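Local coordinates for heme-binding protein A (Haemophilus parasuis 29755, PDB 3TPA) that probably binds glutathione, as a family 5 extracellular solute-binding protein of the Pasteurellaceae-specific GbpA group, although it carries the name of a heme binder, at residues G275-K280 against G403-G408; Q290-A295 against A377-I382; K299-A304 against R369-I374; E352-V357 against K387-E392. The protein carries 1 engineered substitution. All blocks are in the same frame, centred on the assembly; numbering follows the deposited sequence.

Contact 1: residues G275-K280 against G403-G408; sequences GLNTTK and GEFAAG
Two first torsions set up the meeting of Asn277 with Phe405: Asn277 carries CG anti to its backbone N (chi1 -176°), and Phe405 carries CG between its backbone N and carbonyl carbon (chi1 79°), a crowded position. The two side chains cross obliquely, and Asn277 CB lies over one face of the phenyl ring, toward the rim, 3.9 Å from the centroid of the Phe405 ring in a CH-pi contact. The amide itself shows how one asparagine can tie a strand end to a loop. Its ND2 gives a hydrogen bond to Phe405 O at 2.8 Å, nearly in the amide plane, and a weak one to Gly403 O at the same length. On the other end of the amide, Asn277 OD1 accepts from Thr279 OG1 (2.7 Å) and from Thr279 N, both arriving from one face of its plane, the latter bond forming an Asx turn. With donors and acceptors settled at both ends, the amide's flip is fixed. The backbone adds an almost straight bond (169°) from Asn277 N to Ala406 O at 2.8 Å. The antiparallel ladder follows, Leu276 and Ala407 as a non-hydrogen-bonded pair, Gly275 and Gly408 as a hydrogen-bonded one. At the outer edge a water joins Lys280 NZ (2.8 Å from the water oxygen) to Glu404 O. Gly403 closes helix 393-401 with a Schellman motif. Strand 407-413 then continues the sheet, since Ala407 also bonds through its backbone to Glu354 and Trp356 of strand 351-356, while Leu276 packs against Arg289 of helix 286-294.

Contact 2: residues Q290-A295 against A377-I382; sequences QALHHA and ADWAKI. Unlike the reference sequence in segment 290-295: Gln290 (reference Arg).
Leu292 O is gripped by three donors: Trp379 NE1 from the other segment, Thr296 OG1 just down the chain and, weakly, Ala295 N of the helix's last turn. The indole bond is long, 3.3 Å from Trp379 NE1 to Leu292 O, and bent to 138°; it falls in the carbonyl plane on a lone pair, yet the oxygen sits 29° out of the ring plane. The residue that accepts this bond also packs on the indole. Leu292 and Trp379 cross at about a right angle, and Leu292 CD2 stands over the centre of the five-membered ring of Trp379, 3.9 Å from its centroid, as CB rests 3.8 Å from Trp379 CZ2. Ala295, the first residue past the helix, presents its carbonyl to the ring edge, with O 3.4 Å from Trp379 CD1. Its CB meets both Trp379 CD1 and, at 3.9 Å, Ile382 CD1. Polar chemistry returns at one margin, where a water donates to Ala295 O and to Asp378 OD2 (2.6 Å for the latter), while Asp378 OD1 takes a salt bridge from Lys381 NZ at 2.9 Å. Helix 335-344 flanks this buried joint between helices 286-294 and 368-381, touching Ala291 and Ile382 through Leu342, and strand 384-389 lies against Leu292 and Trp379 through Val384.

Contact 3: residues K299-A304 against R369-I374; sequences KAIVDA and RRTAEI
Ile374 projects toward Ala300, Ile301 and Ala304 in a packing of two nearly antiparallel helices, one of which, helix 368-381, is the connecting helix of a beta-alpha-beta unit. The segment axes approach to 9.7 Å with 150° between their directions, and no direct hydrogen bond joins them, so the fit rests on side-chain shape. From CB, Ile374 divides. Its CG2 branch, anti to the backbone N, meets Ile301 CG1 at 4.0 Å. The other branch starts with CG1 anti to the carbonyl carbon (chi1 -72°) and ends at CD1, which reaches 3.8 Å from Ala304 CB and also meets Ile301 CA and, a little farther off, the carbonyl oxygen of Ala300. One isoleucine thus fits against two small alanines a turn apart and the branched residue between them. Deeper in, Ile301 and Thr371 cross at about a right angle, their CG2 methyls 4.0 Å apart; Thr371 OG1 has its polar partners elsewhere, bonding to Asn367 O and to Asn365 ND2, which leaves the methyl for the interface. Strand 478-491 lies beneath this part, Phe481 touching both Ile301 and Thr371. Toward solvent the character changes. Arg370 bends at chi2 (74°), and its guanidinium has Ala304 CB over one face, toward the rim, 3.9 Å from Arg370 CZ. The head group is linked to the opposite helix through a single water, which donates to Ala304 O at 2.8 Å and accepts from Arg370 NH1 at 3.0 Å.

Contact 4: residues E352-V357 against K387-E392; sequences ETEIWV and KLVTHE
Trp356 receives two residues of the neighbouring strand segment over the same face of its indole. Val389 lies beside it, pointing the same way, with CG1 4.2 Å from the centroid of the five-membered ring of Trp356. His391 lies aslant over the six-membered ring, planes 38° apart and centroids 4.2 Å apart; its NE2 comes within 3.5 Å of Trp356 CH2. At the ring's edge, in its plane, Trp356 NE1 donates to Glu354 OE1 at 3.2 Å, though the carboxylate is met from above its own plane. Glu354 passes across Val389 with its whole chain, its carboxylate nearest: OE2 lies 3.5 Å from Val389 CG2. On the other face of the sheet, Ile355 and Leu388 lie side by side, Ile355 CB 3.9 Å from Leu388 CD2. The backbones form a parallel ladder, that of the beta-alpha-beta unit whose crossover helix is 368-381: Ile355 bonds to Lys387 O and Val389 N, and Val357 N to Val389 O. A water donates to both Val357 O and Val389 O, 2.7 Å from each. The carboxylate's pull on the indole N-H would tend to enrich the ring in electrons, a surface that could suit His391 if that ring were protonated.

In the fold
The four contacts show chemistry following position. Contacts 1 and 4 build one mixed sheet, strand 407-413 lying between strands 261-276 and 351-356, with strand 384-389 at the sheet's edge; both rely on backbone ladders, antiparallel in the first and parallel in the second. Contacts 2 and 3 share helix 368-381, the crossover helix between the strands of contact 4, and rest mainly on apolar packing. Contacts 1 and 2 are buried, and contacts 3 and 4 only partly so; charged residues lie at the margin of all four. Trp379 ties the layers together, touching Ala407 of contact 1 and Ile355 of contact 4, while Ala372 packs on Val357 and Leu388.

Contact 1: residues G275-K280 against G403-G408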
loop_
_atom_site.group_PDB
_atom_site.type_symbol
_atom_site.label_atom_id
_atom_site.label_comp_id
_atom_site.label_asym_id
_atom_site.label_seq_id
_atom_site.Cartn_x
_atom_site.Cartn_y
_atom_site.Cartn_z
ATOM N N GLY A 275 -10.739 9.910 13.944
ATOM C CA GLY A 275 -12.054 9.566 13.429
ATOM C C GLY A 275 -13.074 10.188 14.363
ATOM O O GLY A 275 -12.830 10.268 15.560
ATOM N N LEU A 276 -14.196 10.651 13.816
ATOM C CA LEU A 276 -15.289 11.169 14.626
ATOM C C LEU A 276 -16.581 10.460 14.255
ATOM O O LEU A 276 -16.994 10.452 13.090
ATOM C CB LEU A 276 -15.443 12.673 14.404
ATOM C CG LEU A 276 -14.229 13.549 14.721
ATOM C CD1 LEU A 276 -14.485 15.018 14.304
ATOM C CD2 LEU A 276 -13.900 13.456 16.200
ATOM N N ASN A 277 -17.237 9.869 15.242
ATOM C CA ASN A 277 -18.479 9.155 14.977
ATOM C C ASN A 277 -19.604 10.147 14.766
ATOM O O ASN A 277 -20.151 10.675 15.725
ATOM C CB ASN A 277 -18.801 8.267 16.154
ATOM C CG ASN A 277 -20.016 7.431 15.925
ATOM O OD1 ASN A 277 -20.821 7.710 15.038
ATOM N ND2 ASN A 277 -20.165 6.388 16.730
ATOM N N THR A 278 -19.964 10.388 13.511
ATOM C CA THR A 278 -20.942 11.425 13.201
ATOM C C THR A 278 -22.399 11.074 13.553
ATOM O O THR A 278 -23.314 11.825 13.202
ATOM C CB THR A 278 -20.863 11.852 11.740
ATOM O OG1 THR A 278 -21.378 10.812 10.913
ATOM C CG2 THR A 278 -19.420 12.117 11.340
ATOM N N THR A 279 -22.617 9.952 14.245
ATOM C CA THR A 279 -23.960 9.606 14.722
ATOM C C THR A 279 -24.110 9.915 16.202
ATOM O O THR A 279 -25.186 9.771 16.761
ATOM C CB THR A 279 -24.314 8.124 14.504
ATOM O OG1 THR A 279 -23.438 7.293 15.289
ATOM C CG2 THR A 279 -24.213 7.757 13.027
ATOM N N LYS A 280 -23.016 10.314 16.841
ATOM C CA LYS A 280 -23.063 10.706 18.247
ATOM C C LYS A 280 -23.689 12.087 18.375
ATOM O O LYS A 280 -23.564 12.915 17.474
ATOM C CB LYS A 280 -21.668 10.691 18.859
ATOM C CG LYS A 280 -21.104 9.289 19.055
ATOM C CD LYS A 280 -21.773 8.567 20.210
ATOM C CE LYS A 280 -20.917 7.387 20.642
ATOM N NZ LYS A 280 -21.382 6.815 21.928
ATOM N N GLY A 403 -19.836 1.511 15.655
ATOM C CA GLY A 403 -20.289 2.845 16.037
ATOM C C GLY A 403 -20.400 3.123 17.527
ATOM O O GLY A 403 -21.094 4.049 17.939
ATOM N N GLU A 404 -19.712 2.335 18.345
ATOM C CA GLU A 404 -19.650 2.616 19.782
ATOM C C GLU A 404 -18.719 3.770 20.164
ATOM O O GLU A 404 -18.931 4.430 21.181
ATOM C CB GLU A 404 -19.213 1.378 20.559
ATOM C CG GLU A 404 -20.271 0.301 20.681
ATOM C CD GLU A 404 -19.874 -0.762 21.682
ATOM O OE1 GLU A 404 -19.589 -0.407 22.852
ATOM O OE2 GLU A 404 -19.830 -1.947 21.292
ATOM N N PHE A 405 -17.679 4.009 19.373
ATOM C CA PHE A 405 -16.707 5.037 19.739
ATOM C C PHE A 405 -17.289 6.423 19.529
ATOM O O PHE A 405 -18.344 6.582 18.882
ATOM C CB PHE A 405 -15.428 4.900 18.908
ATOM C CG PHE A 405 -15.547 5.467 17.523
ATOM C CD1 PHE A 405 -14.804 6.577 17.147
ATOM C CD2 PHE A 405 -16.427 4.912 16.611
ATOM C CE1 PHE A 405 -14.915 7.116 15.868
ATOM C CE2 PHE A 405 -16.555 5.444 15.338
ATOM C CZ PHE A 405 -15.789 6.550 14.965
ATOM N N ALA A 406 -16.595 7.414 20.097
ATOM C CA ALA A 406 -16.889 8.829 19.890
ATOM C C ALA A 406 -15.819 9.422 18.970
ATOM O O ALA A 406 -16.074 9.705 17.791
ATOM C CB ALA A 406 -16.909 9.571 21.233
ATOM N N ALA A 407 -14.622 9.615 19.529
ATOM C CA ALA A 407 -13.442 10.002 18.755
ATOM C C ALA A 407 -12.385 8.908 18.874
ATOM O O ALA A 407 -12.409 8.126 19.820
ATOM C CB ALA A 407 -12.874 11.333 19.260
ATOM N N GLY A 408 -11.450 8.859 17.932
ATOM C CA GLY A 408 -10.370 7.893 18.016
ATOM C C GLY A 408 -9.212 8.166 17.078
ATOM O O GLY A 408 -9.308 8.969 16.137
HETATM O O HOH W 1 -21.463 4.061 22.464
#

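Contact 2: residues Q290-A295 against A377-I382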
loop_
_atom_site.group_PDB
_atom_site.type_symbol
_atom_site.label_atom_id
_atom_site.label_comp_id
_atom_site.label_asym_id
_atom_site.label_seq_id
_atom_site.Cartn_x
_atom_site.Cartn_y
_atom_site.Cartn_z
ATOM N N GLN A 290 -15.977 20.837 13.061
ATOM C CA GLN A 290 -15.061 21.886 12.613
ATOM C C GLN A 290 -14.290 22.489 13.787
ATOM O O GLN A 290 -13.091 22.756 13.675
ATOM C CB GLN A 290 -15.823 22.976 11.853
ATOM C CG GLN A 290 -16.458 22.468 10.565
ATOM C CD GLN A 290 -17.379 23.491 9.926
ATOM O OE1 GLN A 290 -17.941 24.346 10.611
ATOM N NE2 GLN A 290 -17.534 23.410 8.605
ATOM N N ALA A 291 -14.975 22.674 14.919
ATOM C CA ALA A 291 -14.326 23.162 16.138
ATOM C C ALA A 291 -13.196 22.235 16.629
ATOM O O ALA A 291 -12.081 22.689 16.934
ATOM C CB ALA A 291 -15.369 23.386 17.254
ATOM N N LEU A 292 -13.486 20.943 16.723
ATOM C CA LEU A 292 -12.480 19.961 17.144
ATOM C C LEU A 292 -11.302 19.944 16.194
ATOM O O LEU A 292 -10.172 19.673 16.591
ATOM C CB LEU A 292 -13.105 18.573 17.205
ATOM C CG LEU A 292 -14.212 18.494 18.244
ATOM C CD1 LEU A 292 -14.829 17.122 18.268
ATOM C CD2 LEU A 292 -13.669 18.899 19.635
ATOM N N HIS A 293 -11.586 20.235 14.925
ATOM C CA HIS A 293 -10.565 20.284 13.864
ATOM C C HIS A 293 -9.665 21.501 14.112
ATOM O O HIS A 293 -8.442 21.390 14.099
ATOM C CB HIS A 293 -11.252 20.336 12.486
ATOM C CG HIS A 293 -10.371 19.930 11.348
ATOM N ND1 HIS A 293 -10.845 19.225 10.247
ATOM C CD2 HIS A 293 -9.049 20.115 11.134
ATOM C CE1 HIS A 293 -9.848 19.007 9.415
ATOM N NE2 HIS A 293 -8.740 19.539 9.928
ATOM N N HIS A 294 -10.273 22.655 14.377
ATOM C CA HIS A 294 -9.510 23.852 14.742
ATOM C C HIS A 294 -8.677 23.653 15.999
ATOM O O HIS A 294 -7.667 24.313 16.170
ATOM C CB HIS A 294 -10.423 25.077 14.951
ATOM C CG HIS A 294 -10.814 25.768 13.685
ATOM N ND1 HIS A 294 -9.909 26.448 12.899
ATOM C CD2 HIS A 294 -12.013 25.894 13.073
ATOM C CE1 HIS A 294 -10.530 26.952 11.848
ATOM N NE2 HIS A 294 -11.810 26.642 11.936
ATOM N N ALA A 295 -9.114 22.759 16.882
ATOM C CA ALA A 295 -8.410 22.518 18.136
ATOM C C ALA A 295 -7.508 21.291 18.066
ATOM O O ALA A 295 -7.191 20.699 19.087
ATOM C CB ALA A 295 -9.394 22.384 19.287
ATOM N N ALA A 377 -5.419 17.413 25.669
ATOM C CA ALA A 377 -5.020 18.641 26.381
ATOM C C ALA A 377 -5.539 19.908 25.723
ATOM O O ALA A 377 -5.953 20.848 26.410
ATOM C CB ALA A 377 -3.490 18.724 26.530
ATOM N N ASP A 378 -5.499 19.953 24.394
ATOM C CA ASP A 378 -6.037 21.104 23.667
ATOM C C ASP A 378 -7.559 21.105 23.710
ATOM O O ASP A 378 -8.183 22.138 23.958
ATOM C CB ASP A 378 -5.529 21.142 22.224
ATOM C CG ASP A 378 -4.070 21.562 22.139
ATOM O OD1 ASP A 378 -3.663 22.395 22.972
ATOM O OD2 ASP A 378 -3.333 21.063 21.257
ATOM N N TRP A 379 -8.170 19.951 23.480
ATOM C CA TRP A 379 -9.622 19.891 23.542
ATOM C C TRP A 379 -10.136 20.366 24.912
ATOM O O TRP A 379 -11.148 21.058 24.993
ATOM C CB TRP A 379 -10.139 18.490 23.200
ATOM C CG TRP A 379 -10.079 18.137 21.712
ATOM C CD1 TRP A 379 -9.505 18.868 20.708
ATOM C CD2 TRP A 379 -10.631 16.971 21.086
ATOM N NE1 TRP A 379 -9.642 18.217 19.504
ATOM C CE2 TRP A 379 -10.331 17.051 19.708
ATOM C CE3 TRP A 379 -11.333 15.858 21.563
ATOM C CZ2 TRP A 379 -10.723 16.070 18.796
ATOM C CZ3 TRP A 379 -11.711 14.874 20.661
ATOM C CH2 TRP A 379 -11.410 14.992 19.290
ATOM N N ALA A 380 -9.434 20.005 25.981
ATOM C CA ALA A 380 -9.835 20.409 27.336
ATOM C C ALA A 380 -9.909 21.923 27.480
ATOM O O ALA A 380 -10.819 22.456 28.124
ATOM C CB ALA A 380 -8.884 19.832 28.376
ATOM N N LYS A 381 -8.947 22.609 26.871
ATOM C CA LYS A 381 -8.897 24.066 26.902
ATOM C C LYS A 381 -10.111 24.739 26.260
ATOM O O LYS A 381 -10.367 25.908 26.510
ATOM C CB LYS A 381 -7.622 24.582 26.237
ATOM C CG LYS A 381 -6.339 24.215 26.963
ATOM C CD LYS A 381 -5.145 24.845 26.259
ATOM C CE LYS A 381 -4.067 23.820 25.953
ATOM N NZ LYS A 381 -3.001 24.363 25.065
ATOM N N ILE A 382 -10.855 24.027 25.427
ATOM C CA ILE A 382 -12.075 24.619 24.864
ATOM C C ILE A 382 -13.332 24.013 25.471
ATOM O O ILE A 382 -14.422 24.164 24.938
ATOM C CB ILE A 382 -12.142 24.540 23.327
ATOM C CG1 ILE A 382 -12.307 23.089 22.858
ATOM C CG2 ILE A 382 -10.922 25.195 22.705
ATOM C CD1 ILE A 382 -12.645 22.975 21.381
HETATM O O HOH W 2 -4.555 19.403 19.630
#

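Contact 3: residues K299-A304 against R369-I374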
loop_
_atom_site.group_PDB
_atom_site.type_symbol
_atom_site.label_atom_id
_atom_site.label_comp_id
_atom_site.label_asym_id
_atom_site.label_seq_id
_atom_site.Cartn_x
_atom_site.Cartn_y
_atom_site.Cartn_z
ATOM N N LYS A 299 0.764 20.148 13.686
ATOM C CA LYS A 299 2.221 20.304 13.703
ATOM C C LYS A 299 2.826 19.743 14.997
ATOM O O LYS A 299 3.837 19.053 14.953
ATOM C CB LYS A 299 2.623 21.769 13.546
ATOM C CG LYS A 299 4.141 22.009 13.486
ATOM C CD LYS A 299 4.478 23.490 13.687
ATOM C CE LYS A 299 5.964 23.776 13.481
ATOM N NZ LYS A 299 6.852 23.073 14.451
ATOM N N ALA A 300 2.201 20.045 16.136
ATOM C CA ALA A 300 2.633 19.479 17.424
ATOM C C ALA A 300 2.604 17.948 17.396
ATOM O O ALA A 300 3.531 17.301 17.835
ATOM C CB ALA A 300 1.743 19.992 18.573
ATOM N N ILE A 301 1.518 17.381 16.883
ATOM C CA ILE A 301 1.374 15.925 16.821
ATOM C C ILE A 301 2.473 15.293 15.981
ATOM O O ILE A 301 3.171 14.388 16.426
ATOM C CB ILE A 301 -0.005 15.524 16.250
ATOM C CG1 ILE A 301 -1.096 15.989 17.204
ATOM C CG2 ILE A 301 -0.098 14.013 16.029
ATOM C CD1 ILE A 301 -2.504 15.810 16.670
ATOM N N VAL A 302 2.629 15.785 14.764
ATOM C CA VAL A 302 3.628 15.237 13.862
ATOM C C VAL A 302 5.007 15.387 14.467
ATOM O O VAL A 302 5.798 14.457 14.449
ATOM C CB VAL A 302 3.592 15.943 12.489
ATOM C CG1 VAL A 302 4.776 15.513 11.639
ATOM C CG2 VAL A 302 2.279 15.644 11.780
ATOM N N ASP A 303 5.286 16.565 15.020
ATOM C CA ASP A 303 6.583 16.818 15.662
ATOM C C ASP A 303 6.862 15.871 16.817
ATOM O O ASP A 303 7.927 15.256 16.868
ATOM C CB ASP A 303 6.683 18.271 16.123
ATOM C CG ASP A 303 7.032 19.216 14.983
ATOM O OD1 ASP A 303 7.409 18.718 13.901
ATOM O OD2 ASP A 303 6.951 20.445 15.164
ATOM N N ALA A 304 5.911 15.755 17.744
ATOM C CA ALA A 304 6.070 14.865 18.897
ATOM C C ALA A 304 6.030 13.376 18.558
ATOM O O ALA A 304 6.810 12.586 19.091
ATOM C CB ALA A 304 5.013 15.168 19.937
ATOM N N ARG A 369 -0.992 6.783 21.399
ATOM C CA ARG A 369 -1.189 7.218 22.779
ATOM C C ARG A 369 -0.805 8.682 22.948
ATOM O O ARG A 369 -1.544 9.465 23.536
ATOM C CB ARG A 369 -0.391 6.332 23.746
ATOM C CG ARG A 369 -0.413 6.774 25.211
ATOM C CD ARG A 369 -1.768 6.581 25.874
ATOM N NE ARG A 369 -2.295 5.231 25.703
ATOM C CZ ARG A 369 -3.384 4.780 26.319
ATOM N NH1 ARG A 369 -3.815 3.548 26.105
ATOM N NH2 ARG A 369 -4.044 5.569 27.153
ATOM N N ARG A 370 0.357 9.050 22.424
ATOM C CA ARG A 370 0.800 10.442 22.528
ATOM C C ARG A 370 -0.044 11.375 21.668
ATOM O O ARG A 370 -0.317 12.503 22.060
ATOM C CB ARG A 370 2.282 10.603 22.181
ATOM C CG ARG A 370 2.757 12.057 22.283
ATOM C CD ARG A 370 2.888 12.497 23.742
ATOM N NE ARG A 370 3.438 13.843 23.880
ATOM C CZ ARG A 370 4.716 14.162 23.685
ATOM N NH1 ARG A 370 5.598 13.236 23.326
ATOM N NH2 ARG A 370 5.115 15.414 23.844
ATOM N N THR A 371 -0.438 10.909 20.487
ATOM C CA THR A 371 -1.396 11.627 19.658
ATOM C C THR A 371 -2.627 11.948 20.511
ATOM O O THR A 371 -3.032 13.097 20.643
ATOM C CB THR A 371 -1.842 10.768 18.445
ATOM O OG1 THR A 371 -0.702 10.372 17.674
ATOM C CG2 THR A 371 -2.811 11.549 17.551
ATOM N N ALA A 372 -3.207 10.921 21.116
ATOM C CA ALA A 372 -4.412 11.115 21.920
ATOM C C ALA A 372 -4.209 12.124 23.061
ATOM O O ALA A 372 -5.094 12.927 23.360
ATOM C CB ALA A 372 -4.909 9.771 22.469
ATOM N N GLU A 373 -3.050 12.066 23.712
ATOM C CA GLU A 373 -2.784 12.931 24.866
ATOM C C GLU A 373 -2.717 14.399 24.468
ATOM O O GLU A 373 -3.240 15.272 25.162
ATOM C CB GLU A 373 -1.475 12.519 25.562
ATOM C CG GLU A 373 -1.608 11.285 26.417
ATOM C CD GLU A 373 -0.271 10.741 26.880
ATOM O OE1 GLU A 373 0.777 11.305 26.496
ATOM O OE2 GLU A 373 -0.268 9.734 27.621
ATOM N N ILE A 374 -2.058 14.672 23.349
ATOM C CA ILE A 374 -1.903 16.050 22.875
ATOM C C ILE A 374 -3.268 16.637 22.560
ATOM O O ILE A 374 -3.616 17.758 22.965
ATOM C CB ILE A 374 -1.016 16.105 21.612
ATOM C CG1 ILE A 374 0.442 15.831 21.983
ATOM C CG2 ILE A 374 -1.140 17.462 20.901
ATOM C CD1 ILE A 374 1.293 15.490 20.811
HETATM O O HOH W 3 7.980 13.116 21.577
#

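Contact 4: residues E352-V357 against K387-E392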
loop_
_atom_site.group_PDB
_atom_site.type_symbol
_atom_site.label_atom_id
_atom_site.label_comp_id
_atom_site.label_asym_id
_atom_site.label_seq_id
_atom_site.Cartn_x
_atom_site.Cartn_y
_atom_site.Cartn_z
ATOM N N GLU A 352 -18.721 16.324 27.285
ATOM C CA GLU A 352 -17.815 15.236 27.603
ATOM C C GLU A 352 -17.850 14.216 26.477
ATOM O O GLU A 352 -18.885 14.000 25.848
ATOM C CB GLU A 352 -18.190 14.560 28.929
ATOM C CG GLU A 352 -18.216 15.481 30.153
ATOM C CD GLU A 352 -18.794 14.777 31.374
ATOM O OE1 GLU A 352 -19.799 14.048 31.218
ATOM O OE2 GLU A 352 -18.242 14.934 32.484
ATOM N N THR A 353 -16.715 13.581 26.232
ATOM C CA THR A 353 -16.614 12.596 25.158
ATOM C C THR A 353 -15.450 11.645 25.451
ATOM O O THR A 353 -14.939 11.623 26.565
ATOM C CB THR A 353 -16.467 13.278 23.774
ATOM O OG1 THR A 353 -16.532 12.290 22.741
ATOM C CG2 THR A 353 -15.143 14.047 23.670
ATOM N N GLU A 354 -15.046 10.853 24.464
ATOM C CA GLU A 354 -13.970 9.892 24.643
ATOM C C GLU A 354 -13.060 9.881 23.432
ATOM O O GLU A 354 -13.502 10.105 22.309
ATOM C CB GLU A 354 -14.521 8.474 24.811
ATOM C CG GLU A 354 -15.421 8.230 26.002
ATOM C CD GLU A 354 -15.907 6.784 26.055
ATOM O OE1 GLU A 354 -16.316 6.249 24.998
ATOM O OE2 GLU A 354 -15.859 6.173 27.147
ATOM N N ILE A 355 -11.784 9.609 23.661
ATOM C CA ILE A 355 -10.857 9.369 22.566
ATOM C C ILE A 355 -10.340 7.938 22.681
ATOM O O ILE A 355 -9.610 7.604 23.612
ATOM C CB ILE A 355 -9.674 10.337 22.583
ATOM C CG1 ILE A 355 -10.136 11.780 22.354
ATOM C CG2 ILE A 355 -8.642 9.936 21.526
ATOM C CD1 ILE A 355 -9.088 12.809 22.781
ATOM N N TRP A 356 -10.745 7.093 21.743
ATOM C CA TRP A 356 -10.276 5.723 21.703
ATOM C C TRP A 356 -8.841 5.655 21.180
ATOM O O TRP A 356 -8.569 6.016 20.034
ATOM C CB TRP A 356 -11.205 4.877 20.834
ATOM C CG TRP A 356 -12.538 4.652 21.490
ATOM C CD1 TRP A 356 -13.199 5.521 22.315
ATOM C CD2 TRP A 356 -13.346 3.472 21.421
ATOM N NE1 TRP A 356 -14.378 4.962 22.743
ATOM C CE2 TRP A 356 -14.494 3.706 22.207
ATOM C CE3 TRP A 356 -13.221 2.245 20.756
ATOM C CZ2 TRP A 356 -15.510 2.754 22.355
ATOM C CZ3 TRP A 356 -14.235 1.310 20.895
ATOM C CH2 TRP A 356 -15.358 1.567 21.693
ATOM N N VAL A 357 -7.925 5.200 22.033
ATOM C CA VAL A 357 -6.513 5.050 21.657
ATOM C C VAL A 357 -6.261 3.714 20.949
ATOM O O VAL A 357 -6.701 2.671 21.419
ATOM C CB VAL A 357 -5.590 5.161 22.891
ATOM C CG1 VAL A 357 -4.126 4.974 22.501
ATOM C CG2 VAL A 357 -5.790 6.496 23.591
ATOM N N LYS A 387 -12.016 11.719 27.787
ATOM C CA LYS A 387 -11.263 10.680 28.474
ATOM C C LYS A 387 -10.585 9.749 27.464
ATOM O O LYS A 387 -11.199 9.351 26.474
ATOM C CB LYS A 387 -12.211 9.878 29.363
ATOM C CG LYS A 387 -11.518 8.960 30.358
ATOM C CD LYS A 387 -12.522 8.338 31.306
ATOM C CE LYS A 387 -11.836 7.526 32.386
ATOM N NZ LYS A 387 -12.548 7.679 33.686
ATOM N N LEU A 388 -9.321 9.407 27.704
ATOM C CA LEU A 388 -8.634 8.426 26.864
ATOM C C LEU A 388 -9.136 7.038 27.221
ATOM O O LEU A 388 -9.208 6.672 28.389
ATOM C CB LEU A 388 -7.117 8.495 27.041
ATOM C CG LEU A 388 -6.472 9.834 26.701
ATOM C CD1 LEU A 388 -4.977 9.641 26.526
ATOM C CD2 LEU A 388 -7.081 10.398 25.441
ATOM N N VAL A 389 -9.484 6.267 26.201
ATOM C CA VAL A 389 -10.093 4.959 26.397
ATOM C C VAL A 389 -9.243 3.891 25.734
ATOM O O VAL A 389 -8.877 4.003 24.562
ATOM C CB VAL A 389 -11.526 4.908 25.821
ATOM C CG1 VAL A 389 -12.080 3.488 25.865
ATOM C CG2 VAL A 389 -12.433 5.865 26.582
ATOM N N THR A 390 -8.935 2.856 26.502
ATOM C CA THR A 390 -8.073 1.769 26.056
ATOM C C THR A 390 -8.888 0.503 25.803
ATOM O O THR A 390 -9.819 0.200 26.542
ATOM C CB THR A 390 -6.996 1.489 27.120
ATOM O OG1 THR A 390 -6.228 2.682 27.352
ATOM C CG2 THR A 390 -6.080 0.359 26.676
ATOM N N HIS A 391 -8.534 -0.228 24.752
ATOM C CA HIS A 391 -9.231 -1.453 24.369
ATOM C C HIS A 391 -8.212 -2.402 23.764
ATOM O O HIS A 391 -7.176 -1.957 23.275
ATOM C CB HIS A 391 -10.297 -1.163 23.291
ATOM C CG HIS A 391 -11.560 -0.550 23.813
ATOM N ND1 HIS A 391 -12.487 -1.263 24.547
ATOM C CD2 HIS A 391 -12.058 0.700 23.690
ATOM C CE1 HIS A 391 -13.491 -0.469 24.870
ATOM N NE2 HIS A 391 -13.257 0.727 24.361
ATOM N N GLU A 392 -8.490 -3.703 23.781
ATOM C CA GLU A 392 -7.663 -4.660 23.058
ATOM C C GLU A 392 -7.923 -4.512 21.564
ATOM O O GLU A 392 -8.994 -4.087 21.161
ATOM C CB GLU A 392 -7.961 -6.099 23.485
ATOM C CG GLU A 392 -7.603 -6.421 24.929
ATOM C CD GLU A 392 -8.816 -6.432 25.838
ATOM O OE1 GLU A 392 -9.321 -5.339 26.166
ATOM O OE2 GLU A 392 -9.266 -7.533 26.216
HETATM O O HOH W 4 -5.817 1.250 23.629
HETATM O O HOH W 5 -9.165 2.281 22.489
#